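Local coordinates for MEM-A1 (Soil metagenome, PDB 6E0S), which probably hydrolyses beta-lactam antibiotics as a zinc-dependent subclass B3 metallo-beta-lactamase, a class of enzyme that confers antibiotic resistance, at residues Q28-V33 with R75-K80; W244-R249 with A256-R261. One frame throughout, in Å; residues are numbered along the deposited sequence.

Interaction 1: residues Q28-V33 with R75-K80; sequences QEPFAV and RQLGFK
The carboxylate of Glu29 and the amide of Gln76 meet at the surface through one direct and one water-mediated link. Gln76 NE2 donates to Glu29 OE2 at 2.7 Å, reaching the syn side of that oxygen 18° out of the carboxylate plane. Water 1 closes the other side, giving one hydrogen to Glu29 OE1 and one to Gln76 OE1 (2.8 Å), so both ends of each flat group are engaged, although their planes stand 48° apart. Next to this pair, the Pro30 ring lies across the Gln76 side chain, its CD 3.8 Å from Gln76 OE1, and Pro30 CB rests 4.0 Å from Leu77 CD1. In the metallo-beta-lactamase fold this joins the lead-in to edge strand 31-34 of the seven-stranded sheet to the C-terminal end of helix 66-76. Gln76 reaches Glu29 because CG is anti to the backbone N (chi1 176°) and the chain stays extended beyond it. At the helix end, Gly78 has positive phi and forms a Schellman motif, with its N hydrogen-bonded to Arg75 O. On the strand side, Gln28 NE2 holds Glu29 O at 3.1 Å, while Gln28 OE1 accepts from Arg43.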
loop_
_atom_site.group_PDB
_atom_site.type_symbol
_atom_site.label_atom_id
_atom_site.label_comp_id
_atom_site.label_asym_id
_atom_site.label_seq_id
_atom_site.Cartn_x
_atom_site.Cartn_y
_atom_site.Cartn_z
ATOM N N GLN A 28 16.269 -6.140 3.701
ATOM C CA GLN A 28 15.278 -7.202 3.831
ATOM C C GLN A 28 15.373 -8.071 2.589
ATOM O O GLN A 28 15.127 -7.600 1.475
ATOM C CB GLN A 28 13.865 -6.622 3.985
ATOM C CG GLN A 28 12.757 -7.664 3.940
ATOM C CD GLN A 28 12.848 -8.636 5.105
ATOM O OE1 GLN A 28 13.010 -8.225 6.271
ATOM N NE2 GLN A 28 12.788 -9.936 4.799
ATOM N N GLU A 29 15.703 -9.334 2.763
ATOM C CA GLU A 29 15.708 -10.239 1.619
ATOM C C GLU A 29 14.295 -10.452 1.082
ATOM O O GLU A 29 13.346 -10.624 1.854
ATOM C CB GLU A 29 16.308 -11.590 1.993
ATOM C CG GLU A 29 17.833 -11.549 2.187
ATOM C CD GLU A 29 18.587 -11.076 0.919
ATOM O OE1 GLU A 29 19.205 -9.993 0.952
ATOM O OE2 GLU A 29 18.550 -11.797 -0.105
ATOM N N PRO A 30 14.139 -10.488 -0.230
ATOM C CA PRO A 30 12.817 -10.725 -0.819
ATOM C C PRO A 30 12.401 -12.179 -0.666
ATOM O O PRO A 30 13.219 -13.070 -0.407
ATOM C CB PRO A 30 13.017 -10.354 -2.293
ATOM C CG PRO A 30 14.518 -10.552 -2.541
ATOM C CD PRO A 30 15.174 -10.157 -1.237
ATOM N N PHE A 31 11.113 -12.424 -0.840
ATOM C CA PHE A 31 10.606 -13.779 -0.675
ATOM C C PHE A 31 9.301 -13.935 -1.422
ATOM O O PHE A 31 8.532 -12.980 -1.570
ATOM C CB PHE A 31 10.383 -14.153 0.804
ATOM C CG PHE A 31 9.640 -13.095 1.632
ATOM C CD1 PHE A 31 10.341 -12.055 2.244
ATOM C CD2 PHE A 31 8.265 -13.191 1.854
ATOM C CE1 PHE A 31 9.659 -11.102 3.012
ATOM C CE2 PHE A 31 7.580 -12.244 2.644
ATOM C CZ PHE A 31 8.287 -11.200 3.219
ATOM N N ALA A 32 9.052 -15.159 -1.878
ATOM C CA ALA A 32 7.735 -15.524 -2.369
ATOM C C ALA A 32 6.732 -15.531 -1.231
ATOM O O ALA A 32 7.027 -16.021 -0.136
ATOM C CB ALA A 32 7.774 -16.910 -3.011
ATOM N N VAL A 33 5.528 -15.012 -1.501
ATOM C CA VAL A 33 4.496 -15.003 -0.474
ATOM C C VAL A 33 3.527 -16.137 -0.807
ATOM O O VAL A 33 3.326 -17.051 -0.007
ATOM C CB VAL A 33 3.787 -13.638 -0.371
ATOM C CG1 VAL A 33 2.734 -13.690 0.672
ATOM C CG2 VAL A 33 4.832 -12.547 0.002
ATOM N N ARG A 75 15.190 -7.893 -9.467
ATOM C CA ARG A 75 16.186 -8.567 -10.304
ATOM C C ARG A 75 16.735 -9.809 -9.616
ATOM O O ARG A 75 16.962 -10.849 -10.255
ATOM C CB ARG A 75 17.349 -7.620 -10.629
ATOM C CG ARG A 75 17.004 -6.340 -11.362
ATOM C CD ARG A 75 18.272 -5.591 -11.791
ATOM N NE ARG A 75 17.956 -4.234 -12.203
ATOM C CZ ARG A 75 18.175 -3.146 -11.472
ATOM N NH1 ARG A 75 18.771 -3.243 -10.280
ATOM N NH2 ARG A 75 17.835 -1.943 -11.955
ATOM N N GLN A 76 16.957 -9.710 -8.309
ATOM C CA GLN A 76 17.535 -10.823 -7.569
ATOM C C GLN A 76 16.656 -12.058 -7.697
ATOM O O GLN A 76 17.163 -13.184 -7.796
ATOM C CB GLN A 76 17.701 -10.403 -6.111
ATOM C CG GLN A 76 18.183 -11.438 -5.164
ATOM C CD GLN A 76 18.288 -10.868 -3.748
ATOM O OE1 GLN A 76 18.112 -9.656 -3.528
ATOM N NE2 GLN A 76 18.589 -11.729 -2.798
ATOM N N LEU A 77 15.336 -11.862 -7.701
ATOM C CA LEU A 77 14.405 -12.979 -7.834
ATOM C C LEU A 77 14.351 -13.550 -9.246
ATOM O O LEU A 77 13.681 -14.572 -9.453
ATOM C CB LEU A 77 12.995 -12.547 -7.413
ATOM C CG LEU A 77 12.756 -12.225 -5.932
ATOM C CD1 LEU A 77 11.379 -11.551 -5.769
ATOM C CD2 LEU A 77 12.825 -13.478 -5.059
ATOM N N GLY A 78 15.001 -12.915 -10.207
ATOM C CA GLY A 78 15.068 -13.394 -11.572
ATOM C C GLY A 78 14.176 -12.661 -12.563
ATOM O O GLY A 78 14.037 -13.121 -13.705
ATOM N N PHE A 79 13.578 -11.547 -12.171
ATOM C CA PHE A 79 12.704 -10.762 -13.030
ATOM C C PHE A 79 13.430 -9.508 -13.541
ATOM O O PHE A 79 14.464 -9.099 -13.011
ATOM C CB PHE A 79 11.435 -10.366 -12.264
ATOM C CG PHE A 79 10.629 -11.539 -11.757
ATOM C CD1 PHE A 79 10.589 -11.840 -10.401
ATOM C CD2 PHE A 79 9.922 -12.350 -12.645
ATOM C CE1 PHE A 79 9.839 -12.926 -9.923
ATOM C CE2 PHE A 79 9.171 -13.430 -12.166
ATOM C CZ PHE A 79 9.145 -13.711 -10.804
ATOM N N LYS A 80 12.875 -8.898 -14.587
ATOM C CA LYS A 80 13.435 -7.697 -15.185
ATOM C C LYS A 80 12.523 -6.508 -14.930
ATOM O O LYS A 80 11.296 -6.619 -15.031
ATOM C CB LYS A 80 13.623 -7.860 -16.686
ATOM C CG LYS A 80 14.520 -9.015 -17.069
ATOM C CD LYS A 80 14.503 -9.215 -18.578
ATOM C CE LYS A 80 14.899 -10.642 -18.940
ATOM N NZ LYS A 80 14.695 -10.927 -20.389
HETATM O O HOH W 1 18.750 -8.347 -1.154
#

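Interaction 2: residues W244-R249 with A256-R261; sequences WRRQAR and AAFIDR. With PO4 (phosphate ion), chain D.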
loop_
_atom_site.group_PDB
_atom_site.type_symbol
_atom_site.label_atom_id
_atom_site.label_comp_id
_atom_site.label_asym_id
_atom_site.label_seq_id
_atom_site.Cartn_x
_atom_site.Cartn_y
_atom_site.Cartn_z
ATOM N N TRP A 244 6.043 -9.824 9.733
ATOM C CA TRP A 244 7.269 -10.516 10.133
ATOM C C TRP A 244 6.971 -11.650 11.105
ATOM O O TRP A 244 7.644 -12.688 11.071
ATOM C CB TRP A 244 8.282 -9.522 10.708
ATOM C CG TRP A 244 8.514 -8.382 9.752
ATOM C CD1 TRP A 244 8.400 -7.035 10.014
ATOM C CD2 TRP A 244 8.888 -8.494 8.368
ATOM N NE1 TRP A 244 8.672 -6.311 8.860
ATOM C CE2 TRP A 244 8.969 -7.184 7.844
ATOM C CE3 TRP A 244 9.148 -9.586 7.518
ATOM C CZ2 TRP A 244 9.296 -6.930 6.501
ATOM C CZ3 TRP A 244 9.481 -9.342 6.195
ATOM C CH2 TRP A 244 9.552 -8.022 5.694
ATOM N N ARG A 245 5.945 -11.501 11.942
ATOM C CA ARG A 245 5.548 -12.623 12.786
ATOM C C ARG A 245 5.115 -13.816 11.939
ATOM O O ARG A 245 5.485 -14.959 12.224
ATOM C CB ARG A 245 4.429 -12.214 13.752
ATOM C CG ARG A 245 3.912 -13.398 14.547
ATOM C CD ARG A 245 2.784 -13.053 15.507
ATOM N NE ARG A 245 1.609 -12.461 14.860
ATOM C CZ ARG A 245 0.739 -13.117 14.079
ATOM N NH1 ARG A 245 0.889 -14.409 13.811
ATOM N NH2 ARG A 245 -0.291 -12.468 13.551
ATOM N N ARG A 246 4.358 -13.567 10.872
ATOM C CA ARG A 246 3.904 -14.668 10.026
ATOM C C ARG A 246 5.048 -15.224 9.183
ATOM O O ARG A 246 5.194 -16.442 9.047
ATOM C CB ARG A 246 2.766 -14.201 9.119
ATOM C CG ARG A 246 1.457 -13.919 9.844
ATOM C CD ARG A 246 0.322 -13.622 8.832
ATOM N NE ARG A 246 0.233 -12.186 8.593
ATOM C CZ ARG A 246 0.283 -11.606 7.399
ATOM N NH1 ARG A 246 0.384 -12.333 6.274
ATOM N NH2 ARG A 246 0.232 -10.276 7.340
ATOM N N GLN A 247 5.864 -14.336 8.588
ATOM C CA GLN A 247 6.958 -14.798 7.736
ATOM C C GLN A 247 7.952 -15.627 8.518
ATOM O O GLN A 247 8.637 -16.482 7.943
ATOM C CB GLN A 247 7.686 -13.609 7.107
ATOM C CG GLN A 247 8.673 -13.973 5.963
ATOM C CD GLN A 247 10.074 -14.275 6.426
ATOM O OE1 GLN A 247 10.559 -13.737 7.425
ATOM N NE2 GLN A 247 10.735 -15.184 5.716
ATOM N N ALA A 248 8.060 -15.368 9.823
ATOM C CA ALA A 248 8.951 -16.089 10.712
ATOM C C ALA A 248 8.606 -17.559 10.830
ATOM O O ALA A 248 9.397 -18.307 11.405
ATOM C CB ALA A 248 8.914 -15.437 12.101
ATOM N N ARG A 249 7.438 -17.976 10.343
ATOM C CA ARG A 249 7.037 -19.369 10.330
ATOM C C ARG A 249 7.139 -20.023 8.953
ATOM O O ARG A 249 6.843 -21.223 8.851
ATOM C CB ARG A 249 5.596 -19.505 10.868
ATOM C CG ARG A 249 5.325 -18.731 12.172
ATOM C CD ARG A 249 3.987 -19.118 12.832
ATOM N NE ARG A 249 3.985 -20.514 13.256
ATOM C CZ ARG A 249 2.893 -21.201 13.606
ATOM N NH1 ARG A 249 1.692 -20.625 13.559
ATOM N NH2 ARG A 249 3.003 -22.478 13.977
ATOM N N ALA A 256 1.735 -21.388 3.740
ATOM C CA ALA A 256 0.652 -21.311 4.718
ATOM C C ALA A 256 1.010 -20.428 5.920
ATOM O O ALA A 256 0.106 -19.972 6.627
ATOM C CB ALA A 256 0.284 -22.713 5.198
ATOM N N ALA A 257 2.301 -20.182 6.175
ATOM C CA ALA A 257 2.672 -19.269 7.254
ATOM C C ALA A 257 2.006 -17.914 7.091
ATOM O O ALA A 257 1.734 -17.230 8.082
ATOM C CB ALA A 257 4.185 -19.093 7.305
ATOM N N PHE A 258 1.744 -17.506 5.850
ATOM C CA PHE A 258 1.197 -16.180 5.598
ATOM C C PHE A 258 -0.304 -16.124 5.752
ATOM O O PHE A 258 -0.851 -15.016 5.831
ATOM C CB PHE A 258 1.592 -15.705 4.189
ATOM C CG PHE A 258 3.068 -15.549 4.023
ATOM C CD1 PHE A 258 3.724 -14.486 4.618
ATOM C CD2 PHE A 258 3.804 -16.461 3.293
ATOM C CE1 PHE A 258 5.105 -14.338 4.472
ATOM C CE2 PHE A 258 5.171 -16.323 3.152
ATOM C CZ PHE A 258 5.823 -15.261 3.757
ATOM N N ILE A 259 -0.979 -17.280 5.793
ATOM C CA ILE A 259 -2.438 -17.318 5.786
ATOM C C ILE A 259 -2.982 -17.107 7.188
ATOM O O ILE A 259 -2.606 -17.813 8.130
ATOM C CB ILE A 259 -2.948 -18.647 5.203
ATOM C CG1 ILE A 259 -2.554 -18.714 3.718
ATOM C CG2 ILE A 259 -4.471 -18.764 5.421
ATOM C CD1 ILE A 259 -2.964 -19.998 2.999
ATOM N N ASP A 260 -3.900 -16.149 7.319
ATOM C CA ASP A 260 -4.596 -15.914 8.585
ATOM C C ASP A 260 -5.850 -15.115 8.242
ATOM O O ASP A 260 -5.764 -13.902 8.013
ATOM C CB ASP A 260 -3.728 -15.159 9.576
ATOM C CG ASP A 260 -4.424 -14.963 10.920
ATOM O OD1 ASP A 260 -3.714 -14.729 11.912
ATOM O OD2 ASP A 260 -5.672 -15.064 10.992
ATOM N N ARG A 261 -7.002 -15.783 8.259
ATOM C CA ARG A 261 -8.203 -15.111 7.785
ATOM C C ARG A 261 -8.733 -14.068 8.757
ATOM O O ARG A 261 -9.689 -13.360 8.408
ATOM C CB ARG A 261 -9.278 -16.151 7.447
ATOM C CG ARG A 261 -8.989 -16.875 6.109
ATOM C CD ARG A 261 -10.199 -17.675 5.575
ATOM N NE ARG A 261 -11.386 -16.846 5.366
ATOM C CZ ARG A 261 -11.593 -16.081 4.289
ATOM N NH1 ARG A 261 -10.701 -16.025 3.299
ATOM N NH2 ARG A 261 -12.703 -15.372 4.195
HETATM P P PO4 D . 5.864 -7.887 13.382
HETATM O O1 PO4 D . 4.635 -7.480 14.190
HETATM O O2 PO4 D . 5.439 -8.666 12.171
HETATM O O3 PO4 D . 6.594 -6.620 12.969
HETATM O O4 PO4 D . 6.761 -8.762 14.240
HETATM O O HOH W 2 -1.275 -15.373 12.066
#
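In the conformer described, Arg246 NH1 donates to a lone pair of Phe258 O in the carbonyl plane at 3.0 Å, with a bent N-H...O angle of 138°. The NH2 of this buried arginine has other acceptors, Leu233 O and Gly241 O, so the guanidinium also reaches the adjoining strand and the residues just before helix 243-247. Arg246 thereby ties that helix to a 3-10 turn that includes 256-258, both belonging to the helical region that follows strand 232-235 of the five-stranded sheet in this metallo-beta-lactamase fold. At the start of the helix, phosphate O2 accepts from Arg245 N at 2.9 Å and, weakly, from Trp244 N at 2.8 Å; the ion, probably from the crystallisation liquor, thus sits where the helix dipole would favour an anion. The methyl of Ala257 rests against the 246-249 backbone, with CB 3.3 Å from Arg246 O and 3.9 Å from Arg249 CB. The Phe258 ring runs alongside the Gln247 side chain in the same direction, CE1 3.8 Å from Gln247 CB; the bend at chi2 (-89°) carries the amide on to Gln250. Asp260 caps Gln262 N through OD2. Its other oxygen connects to Arg245, which is also salt-bridged to Asp242, through water 2: the water donates to Asp260 OD1 and accepts from Arg245 NH1 at 2.9 Å.

Both segments of interaction 1 precede those of interaction 2 in the sequence, and the two centres lie about 18 Å apart, yet the contacts touch directly. The connection runs through 28-33: Phe31 packs its CE1 3.6 Å from Trp244 CZ3 and its CE2 3.7 Å from Phe258 CZ, while Gln28 also lies on Trp244 and Val33 on Phe258. Edge strand 31-34 of the seven-stranded sheet therefore faces helix 66-76 through its lead-in and the 243-261 region through its inward side chains. Because that later region adjoins strand 232-235, one of the two outermost strands of the five-stranded sheet, the N-terminal segment bridges structural elements associated with both sheets. Neither interaction includes a zinc ligand.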